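Putative thioesterase II (Thermobifida fusca, PDB 3BBJ) probably hydrolyses acyl-CoA thioesters, with two hotdog domains fused in one chain. Local coordinates at residues Q129-R134 with D152-P157; T171-C175 with P203-L209; L45-A49 with V90-L94; V24-P28 with G39-T43. One frame throughout, in Å; residues are numbered along the deposited sequence.

Contact 1 of 4, residues Q129-R134 with D152-P157; sequences QHQCRR and DVDFSP
Asp154 turns both carboxylate oxygens to residues 129-134: Arg134 NE to Asp154 OD1 is 3.0 Å, Arg134 NH2 to Asp154 OD2 3.3 Å, and Gln129 NE2 donates to Asp154 OD2 at 3.0 Å. Arg134 reaches it with chi1 and chi2 t and chi3 m, Asp154 with chi1 m. Asp152 OD2 adds a salt bridge at 3.3 Å to Arg134 NH1, but from well outside the guanidinium plane, so charge alone acts there; that oxygen also accepts from Ala182 N. Residues 129-131 have helical phi/psi without regular helical bonds; the chain then extends antiparallel to strand 152-155. Arg133 and Phe155 form a hydrogen-bonded pair, CA atoms 5.2 Å apart, with Arg133 N to Phe155 O 2.8 Å and Phe155 N to Arg133 O 2.9 Å. Cys132 CB lies 3.2 Å from Phe155 O. Ser156, chi1 p, is the N-cap of the following helix, and its OG hydrogen-bonds to Ser159 OG. This is a short antiparallel edge strand, pinned by a salt-bridge network, at one end of the long sheet of a double hotdog fold.

Contact 2 of 4, residues T171-C175 with P203-L209; sequences TPELC and PPIVSLL
Pro172 and Leu174 project from one side of an extended segment onto a single 3-10 turn, and Glu173 between them has its CA-to-CB bond directed away. The backbone of 171-175 is extended, with strand from about 173 to 175; residues 205-208 coil as 3-10, held by Ser207 N to Pro204 O (3.1 Å) and Leu208 N to Ile205 O (3.1 Å). Ser207, chi1 p, folds its OG back to Pro204 O at 2.7 Å. The nearest CA atoms, Pro172 and Leu208, are 6.1 Å apart.

Pro172, C-gamma endo, sets CB 3.5 Å from Leu209 CD2 and 4.2 Å from Ile205 CG1. Leu209 (m, t) starts sideways and bends its tip to the proline. Ile205 (t, p) likewise swings CD1 inward, to 3.9 Å from Leu174 CD1. Leu208 (m, t) points straight across: its CD1 lies 3.9 Å from Leu174 CG and 3.9 Å from Glu173 N. Leu174, also m, t, completes the cluster with CD1 4.3 Å from Pro203 CB.

Leu163 of helix 157-163 also packs on Leu174, while Tyr119 of the second subunit touches Pro172 and Leu209. The loop thus lies against the start of strand 173-180 in the C-terminal hotdog domain. With wholly apolar side-chain contacts, the join depends on shape and exclusion of water, not on directional bonds.

Contact 3 of 4, residues L45-A49 with V90-L94; sequences LQRSA and VQTTL
Leu45, Thr92 and Ala49 bury the most surface where helix 38-51 lies on the sheet. The helical segment 45-49 crosses strand 90-94 at a signed angle of 139°, the axes approaching to 8.2 Å; nearest CA pairs are Ala49-Val90 at 5.7 Å and Leu45-Thr92 at 6.2 Å. Alternation along the strand turns Val90 and Thr92 toward the helix and Gln91 away.

Leu45 (m, t) reaches over the strand so that CD2 stands 3.5 Å from Thr92 OG1 and 3.8 Å from Leu94 CB. Thr92, chi1 t, directs its hydroxyl at the helix: OG1 donates to Ser48 OG at 2.7 Å. Ser48, chi1 p, in turn donates from OG to Leu45 O, a very short 2.4 Å, while Ala49 N bonds to the same carbonyl at 3.1 Å. Ala49 packs one turn on from Leu45, with CB 4.0 Å from Val90 CB and 4.5 Å from Thr92 CG2, its small methyl allowing the close approach.

Ile76 of neighbouring strand 72-82 touches both Ser48 and Thr92, and Leu102 of strand 99-109 touches Leu45. A helix wrapped by an antiparallel sheet is the signature of the hotdog fold, here in the N-terminal domain. The buried hydroxyls form a directed relay, Thr92 to Ser48 to Leu45 O, which satisfies polar groups inside a mainly apolar interface and links helix to strand by a direct hydrogen bond.

Contact 4 of 4, residues V24-P28 with G39-T43; sequences VELDP and GYLMT
Gly39 opens the helical segment 39-43, which runs nearly antiparallel to strand 24-26: the axes make 168° and approach to 10.5 Å, a gap wide enough for side chains to fill. Its carbonyl O accepts Thr43 N and Thr43 OG1, each at 3.1 Å. Tyr40 comes next and has the largest share of the buried surface. With chi1 t and chi2 69° its ring reaches out to the end of the strand, where the hydroxyl accepts a hydrogen bond from Asp27 N, 3.0 Å to OH; Tyr40 OH also bonds to Ala11 O, so the phenol ties two backbone sites together. Asp27, chi1 t, uses OD1 for Gly29 N and OD2 for a salt bridge to Arg7. The OH of Tyr40 sits 3.5 Å from Leu26 CA, and Tyr40 CE2 lies 4.0 Å from Leu26 CD2. Helix 38-51 is the central helix of the N-terminal hotdog domain, and strand 21-26 is one of the strands of the sheet that curls about it. Leu41 (m, t) leaves the helix sideways, yet brings CD2 to 3.5 Å from CD1 of Leu26 (also m, t); Leu26 CA and Leu41 CA, 8.1 Å apart, are the nearest across the two segments. Beyond, selenomethionine Met42 and Thr43 face other neighbours, both touching Pro196 of helix 191-198.

The four contacts fall into two touching pairs, one in each hotdog domain. Contacts 3 and 4 share helix 38-51, their centres 12 Å apart, and meet at Leu94, whose CD2 is 4.1 Å from Leu41 CD2 and whose CD1 is 4.1 Å from Val24 CG1. Contacts 1 and 2 lie 15 Å apart between centres, joined through neighbouring strands 151-155 and 173-180: Ser156 N is 3.0 Å from Cys175 O, a probable hydrogen bond, and Phe155 CE1 packs 3.8 Å from Pro203 CG. All four reach one continuous antiparallel sheet, but the pairs remain separate: the nearest atoms of contacts 2 and 4 are about 11 Å apart, and contacts 1 and 3 lie 33 Å apart between centres.

Contact 1 of 4, residues Q129-R134 with D152-P157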
loop_
_atom_site.group_PDB
_atom_site.type_symbol
_atom_site.label_atom_id
_atom_site.label_comp_id
_atom_site.label_asym_id
_atom_site.label_seq_id
_atom_site.Cartn_x
_atom_site.Cartn_y
_atom_site.Cartn_z
ATOM N N GLN A 129 -24.753 11.934 7.986
ATOM C CA GLN A 129 -24.045 13.198 7.854
ATOM C C GLN A 129 -24.690 14.323 8.687
ATOM O O GLN A 129 -23.982 15.174 9.233
ATOM C CB GLN A 129 -23.976 13.609 6.381
ATOM C CG GLN A 129 -22.991 14.735 6.092
ATOM C CD GLN A 129 -22.871 15.034 4.619
ATOM O OE1 GLN A 129 -23.731 14.657 3.839
ATOM N NE2 GLN A 129 -21.800 15.716 4.230
ATOM N N HIS A 130 -26.020 14.316 8.789
ATOM C CA HIS A 130 -26.735 15.351 9.538
ATOM C C HIS A 130 -26.487 15.264 11.049
ATOM O O HIS A 130 -26.565 16.274 11.742
ATOM C CB HIS A 130 -28.239 15.349 9.206
ATOM C CG HIS A 130 -29.019 14.225 9.827
ATOM N ND1 HIS A 130 -29.416 13.111 9.116
ATOM C CD2 HIS A 130 -29.511 14.065 11.081
ATOM C CE1 HIS A 130 -30.105 12.307 9.908
ATOM N NE2 HIS A 130 -30.174 12.861 11.106
ATOM N N GLN A 131 -26.178 14.069 11.558
ATOM C CA GLN A 131 -25.839 13.910 12.983
ATOM C C GLN A 131 -24.366 14.210 13.263
ATOM O O GLN A 131 -23.953 14.254 14.419
ATOM C CB GLN A 131 -26.167 12.499 13.479
ATOM C CG GLN A 131 -27.658 12.194 13.574
ATOM C CD GLN A 131 -27.929 10.759 14.004
ATOM O OE1 GLN A 131 -27.233 10.207 14.867
ATOM N NE2 GLN A 131 -28.936 10.139 13.392
ATOM N N CYS A 132 -23.584 14.414 12.204
ATOM C CA CYS A 132 -22.148 14.674 12.324
ATOM C C CYS A 132 -21.873 16.154 12.542
ATOM O O CYS A 132 -22.722 17.008 12.270
ATOM C CB CYS A 132 -21.390 14.187 11.080
ATOM S SG CYS A 132 -21.368 12.402 10.889
ATOM N N ARG A 133 -20.654 16.434 12.991
ATOM C CA ARG A 133 -20.252 17.761 13.401
ATOM C C ARG A 133 -19.036 18.275 12.632
ATOM O O ARG A 133 -18.021 17.598 12.511
ATOM C CB ARG A 133 -19.964 17.722 14.900
ATOM C CG ARG A 133 -19.805 19.078 15.545
ATOM C CD ARG A 133 -19.934 18.960 17.054
ATOM N NE ARG A 133 -19.413 20.132 17.751
ATOM C CZ ARG A 133 -19.407 20.274 19.074
ATOM N NH1 ARG A 133 -19.905 19.320 19.861
ATOM N NH2 ARG A 133 -18.898 21.378 19.615
ATOM N N ARG A 134 -19.157 19.500 12.133
ATOM C CA ARG A 134 -18.111 20.158 11.365
ATOM C C ARG A 134 -17.514 21.303 12.187
ATOM O O ARG A 134 -18.201 21.922 13.001
ATOM C CB ARG A 134 -18.713 20.691 10.065
ATOM C CG ARG A 134 -17.726 21.314 9.102
ATOM C CD ARG A 134 -18.432 21.833 7.859
ATOM N NE ARG A 134 -19.210 20.783 7.205
ATOM C CZ ARG A 134 -19.987 20.970 6.137
ATOM N NH1 ARG A 134 -20.094 22.167 5.564
ATOM N NH2 ARG A 134 -20.660 19.943 5.628
ATOM N N ASP A 152 -14.674 20.124 3.163
ATOM C CA ASP A 152 -15.613 20.129 4.280
ATOM C C ASP A 152 -15.493 18.725 4.840
ATOM O O ASP A 152 -15.571 17.762 4.091
ATOM C CB ASP A 152 -17.057 20.391 3.839
ATOM C CG ASP A 152 -17.309 21.836 3.433
ATOM O OD1 ASP A 152 -16.483 22.720 3.759
ATOM O OD2 ASP A 152 -18.352 22.084 2.779
ATOM N N VAL A 153 -15.249 18.622 6.144
ATOM C CA VAL A 153 -15.074 17.348 6.811
ATOM C C VAL A 153 -16.011 17.298 8.009
ATOM O O VAL A 153 -15.883 18.085 8.933
ATOM C CB VAL A 153 -13.631 17.197 7.283
ATOM C CG1 VAL A 153 -13.427 15.857 7.964
ATOM C CG2 VAL A 153 -12.675 17.371 6.102
ATOM N N ASP A 154 -16.963 16.378 7.969
ATOM C CA ASP A 154 -17.930 16.190 9.036
ATOM C C ASP A 154 -17.491 14.983 9.810
ATOM O O ASP A 154 -17.256 13.930 9.213
ATOM C CB ASP A 154 -19.302 15.894 8.441
ATOM C CG ASP A 154 -19.825 17.033 7.581
ATOM O OD1 ASP A 154 -20.146 18.104 8.149
ATOM O OD2 ASP A 154 -19.925 16.841 6.348
ATOM N N PHE A 155 -17.381 15.121 11.123
ATOM C CA PHE A 155 -16.945 14.033 11.984
ATOM C C PHE A 155 -18.115 13.463 12.771
ATOM O O PHE A 155 -19.003 14.201 13.171
ATOM C CB PHE A 155 -15.920 14.554 12.985
ATOM C CG PHE A 155 -14.738 15.224 12.357
ATOM C CD1 PHE A 155 -13.674 14.472 11.878
ATOM C CD2 PHE A 155 -14.667 16.607 12.275
ATOM C CE1 PHE A 155 -12.558 15.083 11.316
ATOM C CE2 PHE A 155 -13.560 17.229 11.712
ATOM C CZ PHE A 155 -12.499 16.466 11.236
ATOM N N SER A 156 -18.112 12.156 13.010
ATOM C CA SER A 156 -19.073 11.583 13.928
ATOM C C SER A 156 -18.856 12.284 15.279
ATOM O O SER A 156 -17.785 12.845 15.510
ATOM C CB SER A 156 -18.850 10.086 14.095
ATOM O OG SER A 156 -17.554 9.833 14.606
ATOM N N PRO A 157 -19.871 12.273 16.164
ATOM C CA PRO A 157 -19.692 12.831 17.504
ATOM C C PRO A 157 -18.487 12.262 18.266
ATOM O O PRO A 157 -17.733 13.006 18.892
ATOM C CB PRO A 157 -21.005 12.456 18.208
ATOM C CG PRO A 157 -21.991 12.385 17.130
ATOM C CD PRO A 157 -21.253 11.788 15.966
HETATM O O HOH W 1 -23.219 18.239 9.235
#

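Contact 2 of 4, residues T171-C175 with P203-L209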
loop_
_atom_site.group_PDB
_atom_site.type_symbol
_atom_site.label_atom_id
_atom_site.label_comp_id
_atom_site.label_asym_id
_atom_site.label_seq_id
_atom_site.Cartn_x
_atom_site.Cartn_y
_atom_site.Cartn_z
ATOM N N THR A 171 -8.832 3.491 21.391
ATOM C CA THR A 171 -8.340 3.051 20.083
ATOM C C THR A 171 -8.517 4.187 19.074
ATOM O O THR A 171 -9.571 4.818 19.026
ATOM C CB THR A 171 -9.047 1.782 19.574
ATOM O OG1 THR A 171 -10.462 2.018 19.497
ATOM C CG2 THR A 171 -8.745 0.583 20.505
ATOM N N PRO A 172 -7.484 4.436 18.253
ATOM C CA PRO A 172 -7.468 5.524 17.292
ATOM C C PRO A 172 -8.378 5.240 16.107
ATOM O O PRO A 172 -8.115 4.322 15.343
ATOM C CB PRO A 172 -6.008 5.553 16.833
ATOM C CG PRO A 172 -5.535 4.159 16.990
ATOM C CD PRO A 172 -6.266 3.614 18.167
ATOM N N GLU A 173 -9.447 6.017 15.975
ATOM C CA GLU A 173 -10.393 5.835 14.898
ATOM C C GLU A 173 -11.146 7.134 14.599
ATOM O O GLU A 173 -11.668 7.779 15.502
ATOM C CB GLU A 173 -11.376 4.726 15.276
ATOM C CG GLU A 173 -12.481 4.463 14.231
ATOM C CD GLU A 173 -13.332 3.222 14.533
ATOM O OE1 GLU A 173 -12.743 2.132 14.752
ATOM O OE2 GLU A 173 -14.588 3.340 14.513
ATOM N N LEU A 174 -11.191 7.532 13.336
ATOM C CA LEU A 174 -11.998 8.682 12.952
ATOM C C LEU A 174 -12.946 8.245 11.860
ATOM O O LEU A 174 -12.622 7.370 11.071
ATOM C CB LEU A 174 -11.136 9.859 12.470
ATOM C CG LEU A 174 -10.204 10.484 13.510
ATOM C CD1 LEU A 174 -9.109 11.324 12.847
ATOM C CD2 LEU A 174 -10.996 11.314 14.507
ATOM N N CYS A 175 -14.134 8.828 11.842
ATOM C CA CYS A 175 -15.063 8.583 10.754
ATOM C C CYS A 175 -16.028 9.740 10.565
ATOM O O CYS A 175 -16.146 10.653 11.396
ATOM C CB CYS A 175 -15.823 7.278 10.952
ATOM S SG CYS A 175 -16.894 7.287 12.361
ATOM N N PRO A 203 -7.575 14.627 9.226
ATOM C CA PRO A 203 -6.561 14.875 10.263
ATOM C C PRO A 203 -5.650 13.672 10.389
ATOM O O PRO A 203 -6.133 12.534 10.366
ATOM C CB PRO A 203 -7.382 15.055 11.544
ATOM C CG PRO A 203 -8.736 15.385 11.113
ATOM C CD PRO A 203 -8.945 14.743 9.768
ATOM N N PRO A 204 -4.333 13.899 10.432
ATOM C CA PRO A 204 -3.434 12.772 10.635
ATOM C C PRO A 204 -3.841 11.969 11.873
ATOM O O PRO A 204 -4.020 12.542 12.947
ATOM C CB PRO A 204 -2.071 13.441 10.788
ATOM C CG PRO A 204 -2.188 14.670 9.951
ATOM C CD PRO A 204 -3.594 15.151 10.201
ATOM N N ILE A 205 -4.004 10.659 11.696
ATOM C CA ILE A 205 -4.483 9.767 12.762
ATOM C C ILE A 205 -3.540 9.733 13.994
ATOM O O ILE A 205 -3.964 9.483 15.134
ATOM C CB ILE A 205 -4.734 8.335 12.194
ATOM C CG1 ILE A 205 -5.612 7.518 13.147
ATOM C CG2 ILE A 205 -3.411 7.640 11.867
ATOM C CD1 ILE A 205 -6.992 8.091 13.334
ATOM N N VAL A 206 -2.273 10.033 13.760
ATOM C CA VAL A 206 -1.288 10.016 14.816
ATOM C C VAL A 206 -1.554 11.065 15.892
ATOM O O VAL A 206 -1.114 10.908 17.028
ATOM C CB VAL A 206 0.156 10.202 14.251
ATOM C CG1 VAL A 206 0.354 11.615 13.613
ATOM C CG2 VAL A 206 1.169 9.949 15.333
ATOM N N SER A 207 -2.269 12.125 15.532
ATOM C CA SER A 207 -2.576 13.190 16.458
ATOM C C SER A 207 -3.368 12.657 17.643
ATOM O O SER A 207 -3.296 13.230 18.715
ATOM C CB SER A 207 -3.337 14.302 15.744
ATOM O OG SER A 207 -4.585 13.839 15.278
ATOM N N LEU A 208 -4.105 11.561 17.447
ATOM C CA LEU A 208 -4.896 10.936 18.514
ATOM C C LEU A 208 -4.092 10.097 19.504
ATOM O O LEU A 208 -4.648 9.647 20.494
ATOM C CB LEU A 208 -5.946 10.011 17.907
ATOM C CG LEU A 208 -7.027 10.672 17.070
ATOM C CD1 LEU A 208 -7.939 9.596 16.533
ATOM C CD2 LEU A 208 -7.787 11.705 17.898
ATOM N N LEU A 209 -2.799 9.907 19.243
ATOM C CA LEU A 209 -1.966 8.931 19.973
ATOM C C LEU A 209 -0.675 9.477 20.603
ATOM O O LEU A 209 -0.354 9.136 21.741
ATOM C CB LEU A 209 -1.586 7.803 19.010
ATOM C CG LEU A 209 -2.758 7.159 18.255
ATOM C CD1 LEU A 209 -2.291 6.392 17.035
ATOM C CD2 LEU A 209 -3.580 6.268 19.192
#

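Contact 3 of 4, residues L45-A49 with V90-L94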
loop_
_atom_site.group_PDB
_atom_site.type_symbol
_atom_site.label_atom_id
_atom_site.label_comp_id
_atom_site.label_asym_id
_atom_site.label_seq_id
_atom_site.Cartn_x
_atom_site.Cartn_y
_atom_site.Cartn_z
ATOM N N LEU A 45 -0.675 14.299 -10.311
ATOM C CA LEU A 45 0.080 13.215 -10.907
ATOM C C LEU A 45 -0.874 12.191 -11.502
ATOM O O LEU A 45 -0.608 11.652 -12.575
ATOM C CB LEU A 45 1.001 12.545 -9.891
ATOM C CG LEU A 45 2.250 13.282 -9.398
ATOM C CD1 LEU A 45 3.122 12.274 -8.621
ATOM C CD2 LEU A 45 3.048 13.922 -10.546
ATOM N N GLN A 46 -1.999 11.939 -10.835
ATOM C CA GLN A 46 -2.975 11.000 -11.379
ATOM C C GLN A 46 -3.412 11.441 -12.761
ATOM O O GLN A 46 -3.566 10.596 -13.652
ATOM C CB GLN A 46 -4.199 10.839 -10.458
ATOM C CG GLN A 46 -5.277 9.885 -11.017
ATOM C CD GLN A 46 -6.406 9.603 -10.029
ATOM O OE1 GLN A 46 -6.188 9.008 -8.979
ATOM N NE2 GLN A 46 -7.630 10.011 -10.384
ATOM N N ARG A 47 -3.641 12.751 -12.920
ATOM C CA ARG A 47 -4.093 13.317 -14.196
ATOM C C ARG A 47 -3.100 13.081 -15.317
ATOM O O ARG A 47 -3.479 12.753 -16.439
ATOM C CB ARG A 47 -4.348 14.829 -14.076
ATOM C CG ARG A 47 -5.679 15.161 -13.462
ATOM C CD ARG A 47 -6.192 16.534 -13.865
ATOM N NE ARG A 47 -7.652 16.554 -13.826
ATOM C CZ ARG A 47 -8.395 16.756 -12.739
ATOM N NH1 ARG A 47 -7.841 16.970 -11.555
ATOM N NH2 ARG A 47 -9.721 16.734 -12.837
ATOM N N SER A 48 -1.825 13.273 -15.002
ATOM C CA SER A 48 -0.768 13.052 -15.958
ATOM C C SER A 48 -0.747 11.610 -16.432
ATOM O O SER A 48 -0.518 11.337 -17.609
ATOM C CB SER A 48 0.585 13.399 -15.328
ATOM O OG SER A 48 0.854 12.602 -14.186
ATOM N N ALA A 49 -0.987 10.688 -15.511
ATOM C CA ALA A 49 -0.891 9.269 -15.811
ATOM C C ALA A 49 -2.017 8.787 -16.703
ATOM O O ALA A 49 -1.795 8.006 -17.625
ATOM C CB ALA A 49 -0.845 8.464 -14.533
ATOM N N VAL A 90 1.751 3.357 -15.639
ATOM C CA VAL A 90 2.438 4.619 -15.909
ATOM C C VAL A 90 3.191 5.150 -14.670
ATOM O O VAL A 90 2.664 5.196 -13.558
ATOM C CB VAL A 90 1.417 5.726 -16.417
ATOM C CG1 VAL A 90 2.146 7.024 -16.880
ATOM C CG2 VAL A 90 0.531 5.179 -17.546
ATOM N N GLN A 91 4.443 5.532 -14.885
ATOM C CA GLN A 91 5.256 6.196 -13.874
ATOM C C GLN A 91 5.201 7.703 -14.146
ATOM O O GLN A 91 5.324 8.160 -15.301
ATOM C CB GLN A 91 6.681 5.675 -13.949
ATOM C CG GLN A 91 7.687 6.248 -12.989
ATOM C CD GLN A 91 9.020 5.507 -13.098
ATOM O OE1 GLN A 91 10.010 6.047 -13.604
ATOM N NE2 GLN A 91 9.030 4.241 -12.681
ATOM N N THR A 92 4.982 8.463 -13.081
ATOM C CA THR A 92 4.835 9.905 -13.180
ATOM C C THR A 92 5.586 10.533 -12.006
ATOM O O THR A 92 5.437 10.098 -10.846
ATOM C CB THR A 92 3.338 10.305 -13.193
ATOM O OG1 THR A 92 3.204 11.732 -13.227
ATOM C CG2 THR A 92 2.596 9.739 -11.971
ATOM N N THR A 93 6.434 11.514 -12.322
ATOM C CA THR A 93 7.268 12.173 -11.322
ATOM C C THR A 93 7.097 13.703 -11.377
ATOM O O THR A 93 7.102 14.313 -12.462
ATOM C CB THR A 93 8.742 11.804 -11.532
ATOM O OG1 THR A 93 8.864 10.379 -11.667
ATOM C CG2 THR A 93 9.619 12.306 -10.365
ATOM N N LEU A 94 6.954 14.310 -10.193
ATOM C CA LEU A 94 6.776 15.758 -10.070
ATOM C C LEU A 94 8.082 16.433 -9.691
ATOM O O LEU A 94 8.754 16.007 -8.748
ATOM C CB LEU A 94 5.725 16.084 -9.020
ATOM C CG LEU A 94 5.408 17.553 -8.781
ATOM C CD1 LEU A 94 4.842 18.189 -10.055
ATOM C CD2 LEU A 94 4.421 17.682 -7.612
#

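Contact 4 of 4, residues V24-P28 with G39-T43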
loop_
_atom_site.group_PDB
_atom_site.type_symbol
_atom_site.label_atom_id
_atom_site.label_comp_id
_atom_site.label_asym_id
_atom_site.label_seq_id
_atom_site.Cartn_x
_atom_site.Cartn_y
_atom_site.Cartn_z
ATOM N N VAL A 24 2.167 22.152 -14.467
ATOM C CA VAL A 24 1.111 22.325 -13.488
ATOM C C VAL A 24 1.433 23.549 -12.611
ATOM O O VAL A 24 2.597 23.896 -12.426
ATOM C CB VAL A 24 0.969 21.014 -12.641
ATOM C CG1 VAL A 24 2.172 20.831 -11.710
ATOM C CG2 VAL A 24 -0.318 20.999 -11.850
ATOM N N GLU A 25 0.393 24.209 -12.110
ATOM C CA GLU A 25 0.526 25.309 -11.135
ATOM C C GLU A 25 0.007 24.866 -9.772
ATOM O O GLU A 25 -1.177 24.583 -9.614
ATOM C CB GLU A 25 -0.253 26.565 -11.588
ATOM C CG GLU A 25 0.627 27.700 -12.123
ATOM C CD GLU A 25 1.251 28.539 -11.009
ATOM O OE1 GLU A 25 0.595 28.757 -9.962
ATOM O OE2 GLU A 25 2.398 28.996 -11.188
ATOM N N LEU A 26 0.887 24.814 -8.784
ATOM C CA LEU A 26 0.477 24.383 -7.449
ATOM C C LEU A 26 -0.213 25.542 -6.751
ATOM O O LEU A 26 0.358 26.611 -6.575
ATOM C CB LEU A 26 1.655 23.849 -6.627
ATOM C CG LEU A 26 2.416 22.682 -7.266
ATOM C CD1 LEU A 26 3.115 21.923 -6.187
ATOM C CD2 LEU A 26 1.506 21.745 -8.072
ATOM N N ASP A 27 -1.467 25.301 -6.394
ATOM C CA ASP A 27 -2.325 26.305 -5.810
ATOM C C ASP A 27 -2.028 26.420 -4.312
ATOM O O ASP A 27 -2.210 25.454 -3.558
ATOM C CB ASP A 27 -3.781 25.910 -6.088
ATOM C CG ASP A 27 -4.783 26.848 -5.462
ATOM O OD1 ASP A 27 -4.395 27.754 -4.701
ATOM O OD2 ASP A 27 -5.972 26.655 -5.715
ATOM N N PRO A 28 -1.579 27.609 -3.873
ATOM C CA PRO A 28 -1.181 27.797 -2.470
ATOM C C PRO A 28 -2.329 27.634 -1.461
ATOM O O PRO A 28 -2.086 27.565 -0.248
ATOM C CB PRO A 28 -0.636 29.228 -2.452
ATOM C CG PRO A 28 -1.259 29.893 -3.611
ATOM C CD PRO A 28 -1.434 28.851 -4.656
ATOM N N GLY A 39 -2.050 14.803 -0.934
ATOM C CA GLY A 39 -3.165 14.372 -1.769
ATOM C C GLY A 39 -3.400 15.251 -2.984
ATOM O O GLY A 39 -3.826 14.772 -4.043
ATOM N N TYR A 40 -3.137 16.541 -2.831
ATOM C CA TYR A 40 -3.268 17.475 -3.944
ATOM C C TYR A 40 -2.236 17.172 -5.034
ATOM O O TYR A 40 -2.555 17.207 -6.215
ATOM C CB TYR A 40 -3.162 18.929 -3.434
ATOM C CG TYR A 40 -3.065 19.969 -4.540
ATOM C CD1 TYR A 40 -4.144 20.241 -5.371
ATOM C CD2 TYR A 40 -1.877 20.668 -4.753
ATOM C CE1 TYR A 40 -4.039 21.181 -6.372
ATOM C CE2 TYR A 40 -1.765 21.607 -5.752
ATOM C CZ TYR A 40 -2.841 21.867 -6.562
ATOM O OH TYR A 40 -2.712 22.829 -7.549
ATOM N N LEU A 41 -1.013 16.855 -4.626
ATOM C CA LEU A 41 0.058 16.510 -5.556
ATOM C C LEU A 41 -0.223 15.159 -6.226
ATOM O O LEU A 41 0.183 14.918 -7.373
ATOM C CB LEU A 41 1.404 16.453 -4.840
ATOM C CG LEU A 41 1.838 17.641 -3.969
ATOM C CD1 LEU A 41 3.214 17.356 -3.446
ATOM C CD2 LEU A 41 1.835 18.985 -4.720
HETATM N N MSE A 42 -0.920 14.274 -5.503
HETATM C CA MSE A 42 -1.348 12.995 -6.076
HETATM C C MSE A 42 -2.370 13.177 -7.202
HETATM O O MSE A 42 -2.279 12.529 -8.243
HETATM C CB MSE A 42 -1.891 12.077 -4.983
HETATM C CG MSE A 42 -0.748 11.377 -4.193
HETATM SE SE MSE A 42 -1.259 10.572 -2.503
HETATM C CE MSE A 42 -2.982 9.854 -3.023
ATOM N N THR A 43 -3.312 14.083 -6.978
ATOM C CA THR A 43 -4.395 14.389 -7.893
ATOM C C THR A 43 -3.849 14.843 -9.243
ATOM O O THR A 43 -4.324 14.428 -10.309
ATOM C CB THR A 43 -5.297 15.500 -7.277
ATOM O OG1 THR A 43 -6.029 14.962 -6.158
ATOM C CG2 THR A 43 -6.263 16.037 -8.289
#